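Copper chaperone CopZ (Staphylococcus aureus, PDB 6FF2) sequesters and carries Cu(I) inside the cell and delivers it to the copper-exporting P-type ATPase CopA. Local coordinates at residues A[25-30]-A[53-58]; A[31-36]-A[42-47]; A[9-14]-A[18-23]; A[4-9]-A[58-63]. All blocks are in the same frame, centred on the assembly; numbering follows the deposited sequence. Where two conformers were deposited one is given.

The four contacts hold together one ferredoxin-like heavy-metal-associated domain, in which two helices lie on a four-stranded antiparallel sheet. Contact 2 pairs strands 30-36 and 41-46, and contact 4 sets helix 53-62 on the neighbouring strand 3-9; the backbone joins them where Val42 N meets Leu6 O at 2.8 Å. Contacts 1 and 4 share helix 53-62 and Asp58, their centres about 9 Å apart. Contact 3 holds the copper loop and reaches contact 2 through Val35 CG1 and Met11 CE, 3.6 Å apart. The centres of contacts 1 and 3 are about 14 Å apart, on opposite sides of the chain's centre, and the magnesium of contact 1 lies 21.6 Å from the copper ion of chain C.

Contact 1 (A[25-30]-A[53-58]); sequences NNIDGV and VSQMKD. With MG (magnesium ion), chain E.
Ile27 turns its CG1 branch anti to its own carbonyl carbon (chi1 -50°) and extends it (chi2 167°), which carries CD1 over to the backbone of helix 53-62. There CD1 lies 3.7 Å from Gln55 O and, a little farther off, near Met56 CA. The other branch, CG2, meets the amide end of Gln55, whose NE2 is 3.8 Å away; this side chain also leaves anti to its carbonyl carbon and runs extended beyond CG, so that it crosses the isoleucine obliquely. A branched aliphatic residue suits the place, since its two arms cover helix backbone and side chain at once without asking for a polar partner.

No direct hydrogen bond spans the contact. A water links the two segments instead, donating to Asp28 O at 2.7 Å and accepting from Gln55 NE2 at 3.1 Å, while Gln55 OE1 bonds to Ala52 N, so both ends of the amide are engaged. The side chain of Asp28 forms a salt bridge with Lys50. Ile27 opens a type II turn closed by Val30 N to Ile27 O, 3.1 Å, and Gly29 is its third residue, where a positive phi (102°) favours glycine. Behind the turn, a magnesium ion is bound by Asn25 O at 2.0 Å and by four waters, one of which donates to both Ile27 O and Val30 O.

The contact thus fastens the connection between helix 14-25 and strand 30-36 to the flank of helix 53-62, and Met56 and Val30 continue inward from it onto Val44 of strand 41-46.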
loop_
_atom_site.group_PDB
_atom_site.type_symbol
_atom_site.label_atom_id
_atom_site.label_comp_id
_atom_site.label_asym_id
_atom_site.label_seq_id
_atom_site.Cartn_x
_atom_site.Cartn_y
_atom_site.Cartn_z
ATOM N N ASN A 25 -3.606 0.089 -16.123
ATOM C CA ASN A 25 -2.727 -0.151 -17.273
ATOM C C ASN A 25 -2.720 -1.578 -17.803
ATOM O O ASN A 25 -2.298 -1.816 -18.950
ATOM C CB ASN A 25 -1.317 0.331 -16.949
ATOM C CG ASN A 25 -1.186 1.817 -17.060
ATOM O OD1 ASN A 25 -1.461 2.387 -18.119
ATOM N ND2 ASN A 25 -0.710 2.461 -16.006
ATOM N N ASN A 26 -3.169 -2.538 -17.025
ATOM C CA ASN A 26 -3.355 -3.904 -17.500
ATOM C C ASN A 26 -4.462 -4.066 -18.498
ATOM O O ASN A 26 -4.507 -5.079 -19.148
ATOM C CB ASN A 26 -3.682 -4.854 -16.334
ATOM C CG ASN A 26 -3.580 -6.301 -16.743
ATOM O OD1 ASN A 26 -2.514 -6.736 -17.217
ATOM N ND2 ASN A 26 -4.685 -7.043 -16.626
ATOM N N ILE A 27 -5.402 -3.106 -18.568
ATOM C CA ILE A 27 -6.522 -3.216 -19.465
ATOM C C ILE A 27 -6.086 -2.813 -20.864
ATOM O O ILE A 27 -5.566 -1.697 -21.040
ATOM C CB ILE A 27 -7.711 -2.355 -19.036
ATOM C CG1 ILE A 27 -8.090 -2.562 -17.539
ATOM C CG2 ILE A 27 -8.874 -2.586 -19.986
ATOM C CD1 ILE A 27 -9.064 -1.526 -16.960
ATOM N N ASP A 28 -6.393 -3.656 -21.844
ATOM C CA ASP A 28 -6.084 -3.328 -23.249
ATOM C C ASP A 28 -6.946 -2.157 -23.670
ATOM O O ASP A 28 -8.176 -2.140 -23.471
ATOM C CB ASP A 28 -6.350 -4.534 -24.151
ATOM C CG ASP A 28 -5.999 -4.287 -25.639
ATOM O OD1 ASP A 28 -4.989 -3.594 -25.891
ATOM O OD2 ASP A 28 -6.735 -4.761 -26.570
ATOM N N GLY A 29 -6.266 -1.141 -24.215
ATOM C CA GLY A 29 -6.896 0.123 -24.613
ATOM C C GLY A 29 -6.687 1.283 -23.651
ATOM O O GLY A 29 -6.952 2.455 -23.970
ATOM N N VAL A 30 -6.247 0.989 -22.401
ATOM C CA VAL A 30 -5.789 2.049 -21.484
ATOM C C VAL A 30 -4.352 2.330 -21.780
ATOM O O VAL A 30 -3.517 1.443 -21.842
ATOM C CB VAL A 30 -5.942 1.627 -20.027
ATOM C CG1 VAL A 30 -5.265 2.616 -19.112
ATOM C CG2 VAL A 30 -7.406 1.510 -19.697
ATOM N N VAL A 53 -15.577 2.767 -19.569
ATOM C CA VAL A 53 -15.323 3.230 -18.236
ATOM C C VAL A 53 -15.729 2.145 -17.201
ATOM O O VAL A 53 -15.109 2.028 -16.155
ATOM C CB VAL A 53 -16.020 4.572 -18.009
ATOM C CG1 VAL A 53 -15.944 4.979 -16.546
ATOM C CG2 VAL A 53 -15.318 5.613 -18.878
ATOM N N SER A 54 -16.757 1.364 -17.509
ATOM C CA SER A 54 -17.151 0.267 -16.611
ATOM C C SER A 54 -15.988 -0.682 -16.281
ATOM O O SER A 54 -15.871 -1.166 -15.149
ATOM C CB SER A 54 -18.344 -0.430 -17.276
ATOM O OG SER A 54 -17.985 -1.047 -18.531
ATOM N N GLN A 55 -15.128 -0.982 -17.246
ATOM C CA GLN A 55 -13.977 -1.833 -17.042
ATOM C C GLN A 55 -12.976 -1.146 -16.079
ATOM O O GLN A 55 -12.328 -1.806 -15.259
ATOM C CB GLN A 55 -13.309 -2.155 -18.368
ATOM C CG GLN A 55 -14.120 -3.037 -19.315
ATOM C CD GLN A 55 -13.455 -3.069 -20.660
ATOM O OE1 GLN A 55 -13.906 -2.333 -21.577
ATOM N NE2 GLN A 55 -12.358 -3.823 -20.793
ATOM N N MET A 56 -12.803 0.169 -16.195
ATOM C CA MET A 56 -11.916 0.884 -15.295
ATOM C C MET A 56 -12.425 0.860 -13.862
ATOM O O MET A 56 -11.652 0.642 -12.919
ATOM C CB MET A 56 -11.777 2.344 -15.770
ATOM C CG MET A 56 -11.257 2.508 -17.211
ATOM S SD MET A 56 -11.402 4.236 -17.671
ATOM C CE MET A 56 -11.350 4.077 -19.487
ATOM N N LYS A 57 -13.711 1.156 -13.695
ATOM C CA LYS A 57 -14.324 1.127 -12.366
ATOM C C LYS A 57 -14.161 -0.248 -11.760
ATOM O O LYS A 57 -13.869 -0.356 -10.553
ATOM C CB LYS A 57 -15.795 1.536 -12.437
ATOM C CG LYS A 57 -15.972 3.001 -12.781
ATOM C CD LYS A 57 -17.433 3.392 -12.908
ATOM C CE LYS A 57 -17.517 4.865 -13.141
ATOM N NZ LYS A 57 -18.763 5.450 -12.640
ATOM N N ASP A 58 -14.417 -1.295 -12.548
ATOM C CA ASP A 58 -14.299 -2.645 -11.963
ATOM C C ASP A 58 -12.895 -2.935 -11.533
ATOM O O ASP A 58 -12.684 -3.584 -10.495
ATOM C CB ASP A 58 -14.744 -3.703 -12.972
ATOM C CG ASP A 58 -16.210 -3.810 -13.098
ATOM O OD1 ASP A 58 -16.976 -3.159 -12.339
ATOM O OD2 ASP A 58 -16.605 -4.559 -14.048
HETATM MG MG MG E . -1.108 -1.348 -20.539
HETATM O O HOH W 1 -1.337 0.939 -20.332
HETATM O O HOH W 2 -2.937 -1.403 -21.585
HETATM O O HOH W 3 -10.467 -3.477 -23.185
HETATM O O HOH W 4 -0.511 -0.827 -22.337
HETATM O O HOH W 5 0.571 -1.055 -19.427
#

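Contact 2 (A[31-36]-A[42-47]); sequences TSADVN and VSVQYD
This is an antiparallel beta ladder between strands 30-36 and 41-46, the hairpin on one side of the four-stranded sheet, whose edge strands within the chain include 30-36. The short strand axes run 4.6 Å apart at 170°. Ser32 with Gln45 and Asp34 with Ser43 are hydrogen-bonded pairs; Ala33 with Val44, between them, and Val35 with Val42, beyond Asp34, are non-hydrogen-bonded pairs. Asp34 N gives to Ser43 O and Ser43 N returns to Asp34 O, both at 2.9 Å.

At the start of strand 30-36 the register slips in a classic beta bulge, where Thr31 and Ser32 both face Gln45. Gln45 O accepts from Thr31 N at 2.7 Å and from Ser32 N at 3.3 Å.

Val35 and Val42 lie side by side and point the same way: Val35 CG2 stands anti to its carbonyl carbon (chi1 168°), 4.0 Å from Val42 CG1. On that face the single methyl of Ala33 lies under Leu24 of helix 14-25, which Val42 and Val44 also touch. On the other face Ser32 OG lies 3.5 Å from Gln45 CG, and a water joins this hydroxyl to Ser43 O.

Chemically the ladder is two-sided: valines and alanine give the helices an apolar floor, whereas serines, aspartate and glutamine make a face suited to water. Main-chain bonds do not depend on side-chain identity; the side chains decide what each face meets.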
loop_
_atom_site.group_PDB
_atom_site.type_symbol
_atom_site.label_atom_id
_atom_site.label_comp_id
_atom_site.label_asym_id
_atom_site.label_seq_id
_atom_site.Cartn_x
_atom_site.Cartn_y
_atom_site.Cartn_z
ATOM N N THR A 31 -4.101 3.611 -22.055
ATOM C CA THR A 31 -2.778 4.098 -22.440
ATOM C C THR A 31 -1.955 4.514 -21.229
ATOM O O THR A 31 -0.769 4.220 -21.168
ATOM C CB THR A 31 -2.921 5.210 -23.471
ATOM O OG1 THR A 31 -3.740 4.713 -24.558
ATOM C CG2 THR A 31 -1.596 5.660 -23.933
ATOM N N SER A 32 -2.575 5.198 -20.265
ATOM C CA SER A 32 -1.925 5.542 -19.040
ATOM C C SER A 32 -2.944 5.835 -17.961
ATOM O O SER A 32 -4.129 6.098 -18.242
ATOM C CB SER A 32 -1.019 6.776 -19.281
ATOM O OG SER A 32 -1.758 7.959 -19.453
ATOM N N ALA A 33 -2.505 5.851 -16.708
ATOM C CA ALA A 33 -3.349 6.192 -15.587
ATOM C C ALA A 33 -2.511 6.995 -14.587
ATOM O O ALA A 33 -1.353 6.598 -14.311
ATOM C CB ALA A 33 -3.893 4.927 -14.930
ATOM N N ASP A 34 -3.082 8.059 -14.034
ATOM C CA ASP A 34 -2.358 8.956 -13.081
ATOM C C ASP A 34 -3.271 9.253 -11.902
ATOM O O ASP A 34 -4.287 9.945 -12.023
ATOM C CB ASP A 34 -1.975 10.219 -13.860
ATOM C CG ASP A 34 -1.265 11.249 -13.020
ATOM O OD1 ASP A 34 -0.672 10.914 -12.002
ATOM O OD2 ASP A 34 -1.268 12.415 -13.417
ATOM N N VAL A 35 -2.917 8.670 -10.753
ATOM C CA VAL A 35 -3.597 8.887 -9.494
ATOM C C VAL A 35 -3.086 10.157 -8.836
ATOM O O VAL A 35 -1.862 10.323 -8.648
ATOM C CB VAL A 35 -3.360 7.719 -8.526
ATOM C CG1 VAL A 35 -3.845 8.103 -7.107
ATOM C CG2 VAL A 35 -4.017 6.427 -9.101
ATOM N N ASN A 36 -3.994 11.024 -8.448
ATOM C CA ASN A 36 -3.677 12.153 -7.547
ATOM C C ASN A 36 -4.145 11.783 -6.158
ATOM O O ASN A 36 -5.324 11.815 -5.864
ATOM C CB ASN A 36 -4.338 13.446 -8.009
ATOM C CG ASN A 36 -4.059 14.620 -7.125
ATOM O OD1 ASN A 36 -3.608 14.473 -6.018
ATOM N ND2 ASN A 36 -4.378 15.799 -7.600
ATOM N N VAL A 42 -8.450 10.079 -10.373
ATOM C CA VAL A 42 -7.626 9.269 -11.223
ATOM C C VAL A 42 -7.877 9.572 -12.713
ATOM O O VAL A 42 -9.004 9.427 -13.144
ATOM C CB VAL A 42 -7.905 7.784 -10.948
ATOM C CG1 VAL A 42 -6.923 6.914 -11.746
ATOM C CG2 VAL A 42 -7.827 7.515 -9.426
ATOM N N SER A 43 -6.864 10.063 -13.394
ATOM C CA SER A 43 -6.974 10.433 -14.794
ATOM C C SER A 43 -6.501 9.294 -15.654
ATOM O O SER A 43 -5.343 8.889 -15.582
ATOM C CB SER A 43 -6.204 11.694 -15.105
ATOM O OG SER A 43 -6.261 11.987 -16.517
ATOM N N VAL A 44 -7.358 8.831 -16.576
ATOM C CA VAL A 44 -7.035 7.688 -17.448
ATOM C C VAL A 44 -7.114 8.186 -18.886
ATOM O O VAL A 44 -8.099 8.825 -19.277
ATOM C CB VAL A 44 -8.050 6.576 -17.223
ATOM C CG1 VAL A 44 -7.755 5.416 -18.124
ATOM C CG2 VAL A 44 -8.103 6.125 -15.776
ATOM N N GLN A 45 -6.058 7.947 -19.620
ATOM C CA GLN A 45 -5.999 8.184 -21.075
ATOM C C GLN A 45 -6.252 6.834 -21.757
ATOM O O GLN A 45 -5.580 5.822 -21.450
ATOM C CB GLN A 45 -4.644 8.720 -21.492
ATOM C CG GLN A 45 -4.290 10.036 -20.814
ATOM C CD GLN A 45 -5.029 11.210 -21.393
ATOM O OE1 GLN A 45 -5.494 11.179 -22.540
ATOM N NE2 GLN A 45 -5.104 12.257 -20.640
ATOM N N TYR A 46 -7.170 6.806 -22.723
ATOM C CA TYR A 46 -7.587 5.539 -23.290
ATOM C C TYR A 46 -8.198 5.703 -24.682
ATOM O O TYR A 46 -8.615 6.826 -25.037
ATOM C CB TYR A 46 -8.614 4.862 -22.373
ATOM C CG TYR A 46 -9.977 5.552 -22.277
ATOM C CD1 TYR A 46 -10.167 6.730 -21.601
ATOM C CD2 TYR A 46 -11.106 4.995 -22.910
ATOM C CE1 TYR A 46 -11.408 7.349 -21.503
ATOM C CE2 TYR A 46 -12.345 5.605 -22.831
ATOM C CZ TYR A 46 -12.507 6.794 -22.120
ATOM O OH TYR A 46 -13.711 7.365 -22.039
ATOM N N ASP A 47 -8.259 4.578 -25.399
ATOM C CA ASP A 47 -8.910 4.510 -26.716
ATOM C C ASP A 47 -10.360 4.108 -26.431
ATOM O O ASP A 47 -10.594 2.959 -26.003
ATOM C CB ASP A 47 -8.208 3.482 -27.583
ATOM C CG ASP A 47 -8.845 3.325 -28.985
ATOM O OD1 ASP A 47 -9.988 3.793 -29.147
ATOM O OD2 ASP A 47 -8.176 2.709 -29.822
HETATM O O HOH W 6 -3.020 9.495 -17.370
#

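Contact 3 (A[9-14]-A[18-23]); sequences EGMSCG and SAVESA. With CU1 (copper (I) ion), chain C; CU1 (copper (I) ion), chain G; CU1 (copper (I) ion), chain D.
Met11, in the copper-binding loop of a heavy-metal-associated domain, packs against Val20; the CxxC motif of this domain supplies Cys13 and Cys16 at the start of helix 14-25. In sequence order, the loop leaves strand 3-9 at Glu9 and turns at Gly10, whose positive phi (107°) is easily reached without a side chain but would bring a larger residue into conflict with the carbonyl of Glu9.

Met11 then sends its side chain inward. CG stands anti to the carbonyl carbon, and a bend at chi3 (-61°) presents the sulfur to the helix: SD touches Val20 CG2 at 3.8 Å, the two side chains crossing at about a right angle. Long, unbranched and flexible, methionine can reach from a loop into the core, where it also packs on Val35, Leu37 and Tyr65.

Ser12 faces the dimer interface, its OG hydrogen-bonded to Ser12 OG of the second subunit. Cys13 occupies the N-cap position, and its SG bridges three copper(I) ions, at 2.2, 2.3 and 2.5 Å. Such bridging suits a soft sulfur ligand and a soft metal; Cys16 and His15 of the same chain also bind copper in this cluster, as do Cys13 and Cys16 of the second subunit.

Gly14 begins the helix. It brings no side chain to this exposed start of the helix beside the metals, and its carbonyl accepts the first-turn helical bond, Ser18 N to Gly14 O, at 3.0 Å.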
loop_
_atom_site.group_PDB
_atom_site.type_symbol
_atom_site.label_atom_id
_atom_site.label_comp_id
_atom_site.label_asym_id
_atom_site.label_seq_id
_atom_site.Cartn_x
_atom_site.Cartn_y
_atom_site.Cartn_z
ATOM N N GLU A 9 -12.273 6.700 -3.661
ATOM C CA GLU A 9 -12.090 6.763 -2.193
ATOM C C GLU A 9 -11.311 5.563 -1.711
ATOM O O GLU A 9 -11.507 4.431 -2.196
ATOM C CB GLU A 9 -13.461 6.788 -1.465
ATOM C CG GLU A 9 -14.158 8.095 -1.705
ATOM C CD GLU A 9 -15.511 8.211 -1.030
ATOM O OE1 GLU A 9 -16.016 7.254 -0.408
ATOM O OE2 GLU A 9 -16.077 9.303 -1.157
ATOM N N GLY A 10 -10.469 5.820 -0.708
ATOM C CA GLY A 10 -9.727 4.727 -0.041
ATOM C C GLY A 10 -8.243 4.696 -0.384
ATOM O O GLY A 10 -7.509 3.916 0.204
ATOM N N MET A 11 -7.785 5.516 -1.336
ATOM C CA MET A 11 -6.366 5.461 -1.728
ATOM C C MET A 11 -5.605 6.307 -0.726
ATOM O O MET A 11 -5.780 7.516 -0.673
ATOM C CB MET A 11 -6.135 5.957 -3.159
ATOM C CG MET A 11 -6.944 5.183 -4.173
ATOM S SD MET A 11 -6.589 5.775 -5.841
ATOM C CE MET A 11 -7.111 7.475 -5.717
ATOM N N SER A 12 -4.747 5.679 0.087
ATOM C CA SER A 12 -4.137 6.432 1.202
ATOM C C SER A 12 -2.681 6.687 1.093
ATOM O O SER A 12 -2.171 7.404 1.928
ATOM C CB SER A 12 -4.381 5.701 2.528
ATOM O OG SER A 12 -3.859 4.408 2.449
ATOM N N CYS A 13 -1.992 6.062 0.169
ATOM C CA CYS A 13 -0.524 6.116 0.115
ATOM C C CYS A 13 -0.009 5.713 -1.246
ATOM O O CYS A 13 -0.769 5.325 -2.128
ATOM C CB CYS A 13 0.124 5.154 1.165
ATOM S SG CYS A 13 0.005 3.396 0.759
ATOM N N GLY A 14 1.304 5.837 -1.436
ATOM C CA GLY A 14 1.961 5.432 -2.671
ATOM C C GLY A 14 1.755 3.992 -3.114
ATOM O O GLY A 14 1.728 3.725 -4.298
ATOM N N SER A 18 0.167 2.921 -6.740
ATOM C CA SER A 18 0.800 1.986 -7.611
ATOM C C SER A 18 -0.160 0.885 -8.031
ATOM O O SER A 18 -0.205 0.480 -9.205
ATOM C CB SER A 18 2.024 1.426 -6.912
ATOM O OG SER A 18 2.601 0.504 -7.751
ATOM N N ALA A 19 -0.934 0.387 -7.076
ATOM C CA ALA A 19 -1.846 -0.699 -7.344
ATOM C C ALA A 19 -2.956 -0.289 -8.342
ATOM O O ALA A 19 -3.365 -1.111 -9.174
ATOM C CB ALA A 19 -2.479 -1.209 -6.052
ATOM N N VAL A 20 -3.504 0.904 -8.130
ATOM C CA VAL A 20 -4.583 1.426 -9.004
ATOM C C VAL A 20 -4.000 1.646 -10.395
ATOM O O VAL A 20 -4.613 1.192 -11.404
ATOM C CB VAL A 20 -5.211 2.651 -8.352
ATOM C CG1 VAL A 20 -6.097 3.399 -9.359
ATOM C CG2 VAL A 20 -6.060 2.238 -7.144
ATOM N N GLU A 21 -2.863 2.299 -10.487
ATOM C CA GLU A 21 -2.289 2.549 -11.841
ATOM C C GLU A 21 -1.968 1.218 -12.556
ATOM O O GLU A 21 -2.217 1.090 -13.752
ATOM C CB GLU A 21 -1.072 3.482 -11.761
ATOM C CG GLU A 21 -1.444 4.886 -11.357
ATOM C CD GLU A 21 -0.314 5.865 -11.252
ATOM O OE1 GLU A 21 0.858 5.498 -11.533
ATOM O OE2 GLU A 21 -0.612 7.001 -10.832
ATOM N N SER A 22 -1.419 0.226 -11.858
ATOM C CA SER A 22 -1.140 -1.045 -12.499
ATOM C C SER A 22 -2.364 -1.753 -12.976
ATOM O O SER A 22 -2.375 -2.298 -14.070
ATOM C CB SER A 22 -0.381 -2.000 -11.583
ATOM O OG SER A 22 0.916 -1.495 -11.519
ATOM N N ALA A 23 -3.411 -1.766 -12.163
ATOM C CA ALA A 23 -4.653 -2.457 -12.543
ATOM C C ALA A 23 -5.263 -1.823 -13.794
ATOM O O ALA A 23 -5.698 -2.505 -14.694
ATOM C CB ALA A 23 -5.645 -2.385 -11.398
HETATM CU CU CU1 C . -2.083 2.755 0.607
HETATM CU CU CU1 G . -0.719 2.037 2.774
HETATM CU CU CU1 D . 1.659 2.176 1.819
#

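Contact 4 (A[4-9]-A[58-63]); sequences EILNVE and DAIEDQ
Ile60 of helix 53-62 fits against Leu6 and Val8 of strand 3-9, a helix-on-sheet contact within the ferredoxin-like fold of the heavy-metal-associated domain. Leu6 and Val8, two residues apart, both direct their side chains to the helix, as alternate residues of a strand do, and one isoleucine meets the pair.

Ile60 manages this by splitting its branches. Its CG1 arm stands anti to the carbonyl carbon (chi1 -67°) and runs extended, delivering CD1 to 4.0 Å from Leu6 CD2. The same torsion leaves CG2 beside the carbonyl carbon, facing the valine. Val8 holds CG1 anti to its backbone N (chi1 180°), and both of its methyls are used: CG1 toward Ile60 CG2, and CG2 at 4.0 Å from Ile60 CD1. Val8 and Ile60 thus approach tip to tip, whereas Leu6 comes in at a slant with its chi2 at 100°, away from the usual staggered values.

Beta-branched valine is compact and at home in a strand, and Ile60 suits its place because its two arms reach Val8 and Leu6 together. No hydrogen bond crosses here, and all three residues are buried. Around them Tyr65 covers Val8 and Ile60, Val67 packs on Leu6 and Ile60, and on the sheet side Val42 and Val44 continue the apolar layer. The closest approach in the contact is Val8 CG1 to Ile60 CG2, 3.9 Å.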
loop_
_atom_site.group_PDB
_atom_site.type_symbol
_atom_site.label_atom_id
_atom_site.label_comp_id
_atom_site.label_asym_id
_atom_site.label_seq_id
_atom_site.Cartn_x
_atom_site.Cartn_y
_atom_site.Cartn_z
ATOM N N GLU A 4 -10.720 9.958 -19.083
ATOM C CA GLU A 4 -11.720 9.747 -18.024
ATOM C C GLU A 4 -11.117 10.135 -16.723
ATOM O O GLU A 4 -9.982 9.812 -16.476
ATOM C CB GLU A 4 -12.121 8.273 -17.991
ATOM C CG GLU A 4 -13.002 7.843 -16.846
ATOM C CD GLU A 4 -14.374 8.422 -16.807
ATOM O OE1 GLU A 4 -14.851 9.008 -17.766
ATOM O OE2 GLU A 4 -14.975 8.249 -15.701
ATOM N N ILE A 5 -11.847 10.885 -15.914
ATOM C CA ILE A 5 -11.464 11.157 -14.540
ATOM C C ILE A 5 -12.384 10.396 -13.603
ATOM O O ILE A 5 -13.588 10.656 -13.590
ATOM C CB ILE A 5 -11.425 12.657 -14.267
ATOM C CG1 ILE A 5 -10.409 13.347 -15.246
ATOM C CG2 ILE A 5 -11.046 12.914 -12.825
ATOM C CD1 ILE A 5 -10.465 14.828 -15.191
ATOM N N LEU A 6 -11.829 9.460 -12.820
ATOM C CA LEU A 6 -12.580 8.720 -11.814
ATOM C C LEU A 6 -12.331 9.373 -10.475
ATOM O O LEU A 6 -11.193 9.815 -10.193
ATOM C CB LEU A 6 -12.294 7.238 -11.810
ATOM C CG LEU A 6 -12.589 6.552 -13.146
ATOM C CD1 LEU A 6 -11.299 6.360 -13.900
ATOM C CD2 LEU A 6 -13.304 5.211 -12.968
ATOM N N ASN A 7 -13.355 9.407 -9.634
ATOM C CA ASN A 7 -13.206 9.868 -8.242
ATOM C C ASN A 7 -13.191 8.623 -7.347
ATOM O O ASN A 7 -14.123 7.880 -7.349
ATOM C CB ASN A 7 -14.313 10.763 -7.864
ATOM C CG ASN A 7 -14.084 12.101 -8.363
ATOM O OD1 ASN A 7 -14.801 12.524 -9.246
ATOM N ND2 ASN A 7 -13.115 12.823 -7.770
ATOM N N VAL A 8 -12.080 8.409 -6.637
ATOM C CA VAL A 8 -11.827 7.158 -5.941
ATOM C C VAL A 8 -11.593 7.473 -4.506
ATOM O O VAL A 8 -10.862 8.415 -4.190
ATOM C CB VAL A 8 -10.622 6.406 -6.531
ATOM C CG1 VAL A 8 -10.378 5.106 -5.791
ATOM C CG2 VAL A 8 -10.803 6.094 -8.012
ATOM N N GLU A 9 -12.273 6.700 -3.661
ATOM C CA GLU A 9 -12.090 6.763 -2.193
ATOM C C GLU A 9 -11.311 5.563 -1.711
ATOM O O GLU A 9 -11.507 4.431 -2.196
ATOM C CB GLU A 9 -13.461 6.788 -1.465
ATOM C CG GLU A 9 -14.158 8.095 -1.705
ATOM C CD GLU A 9 -15.511 8.211 -1.030
ATOM O OE1 GLU A 9 -16.016 7.254 -0.408
ATOM O OE2 GLU A 9 -16.077 9.303 -1.157
ATOM N N ASP A 58 -14.417 -1.295 -12.548
ATOM C CA ASP A 58 -14.299 -2.645 -11.963
ATOM C C ASP A 58 -12.895 -2.935 -11.533
ATOM O O ASP A 58 -12.684 -3.584 -10.495
ATOM C CB ASP A 58 -14.744 -3.703 -12.972
ATOM C CG ASP A 58 -16.210 -3.810 -13.098
ATOM O OD1 ASP A 58 -16.976 -3.159 -12.339
ATOM O OD2 ASP A 58 -16.605 -4.559 -14.048
ATOM N N ALA A 59 -11.909 -2.515 -12.333
ATOM C CA ALA A 59 -10.511 -2.784 -12.005
ATOM C C ALA A 59 -10.126 -2.103 -10.701
ATOM O O ALA A 59 -9.350 -2.664 -9.896
ATOM C CB ALA A 59 -9.593 -2.336 -13.131
ATOM N N ILE A 60 -10.642 -0.921 -10.478
ATOM C CA ILE A 60 -10.355 -0.176 -9.275
ATOM C C ILE A 60 -11.039 -0.862 -8.078
ATOM O O ILE A 60 -10.410 -1.061 -7.033
ATOM C CB ILE A 60 -10.771 1.266 -9.413
ATOM C CG1 ILE A 60 -9.898 1.958 -10.451
ATOM C CG2 ILE A 60 -10.738 2.016 -8.074
ATOM C CD1 ILE A 60 -10.528 3.270 -10.870
ATOM N N GLU A 61 -12.309 -1.204 -8.230
ATOM C CA GLU A 61 -13.067 -1.786 -7.140
ATOM C C GLU A 61 -12.530 -3.174 -6.803
ATOM O O GLU A 61 -12.487 -3.522 -5.626
ATOM C CB GLU A 61 -14.593 -1.757 -7.458
ATOM C CG GLU A 61 -15.081 -0.295 -7.619
ATOM C CD GLU A 61 -16.545 0.022 -7.306
ATOM O OE1 GLU A 61 -17.381 -0.715 -7.871
ATOM O OE2 GLU A 61 -16.793 1.109 -6.611
ATOM N N ASP A 62 -12.040 -3.923 -7.780
ATOM C CA ASP A 62 -11.368 -5.204 -7.507
ATOM C C ASP A 62 -10.079 -5.093 -6.689
ATOM O O ASP A 62 -9.668 -6.062 -6.096
ATOM C CB ASP A 62 -11.090 -5.962 -8.796
ATOM C CG ASP A 62 -12.386 -6.490 -9.461
ATOM O OD1 ASP A 62 -13.491 -6.435 -8.873
ATOM O OD2 ASP A 62 -12.292 -6.921 -10.616
ATOM N N GLN A 63 -9.411 -3.949 -6.692
ATOM C CA GLN A 63 -8.267 -3.653 -5.816
ATOM C C GLN A 63 -8.684 -3.190 -4.429
ATOM O O GLN A 63 -7.802 -2.934 -3.590
ATOM C CB GLN A 63 -7.358 -2.576 -6.432
ATOM C CG GLN A 63 -6.700 -2.998 -7.732
ATOM C CD GLN A 63 -5.725 -4.143 -7.529
ATOM O OE1 GLN A 63 -4.871 -4.099 -6.630
ATOM N NE2 GLN A 63 -5.879 -5.173 -8.289
#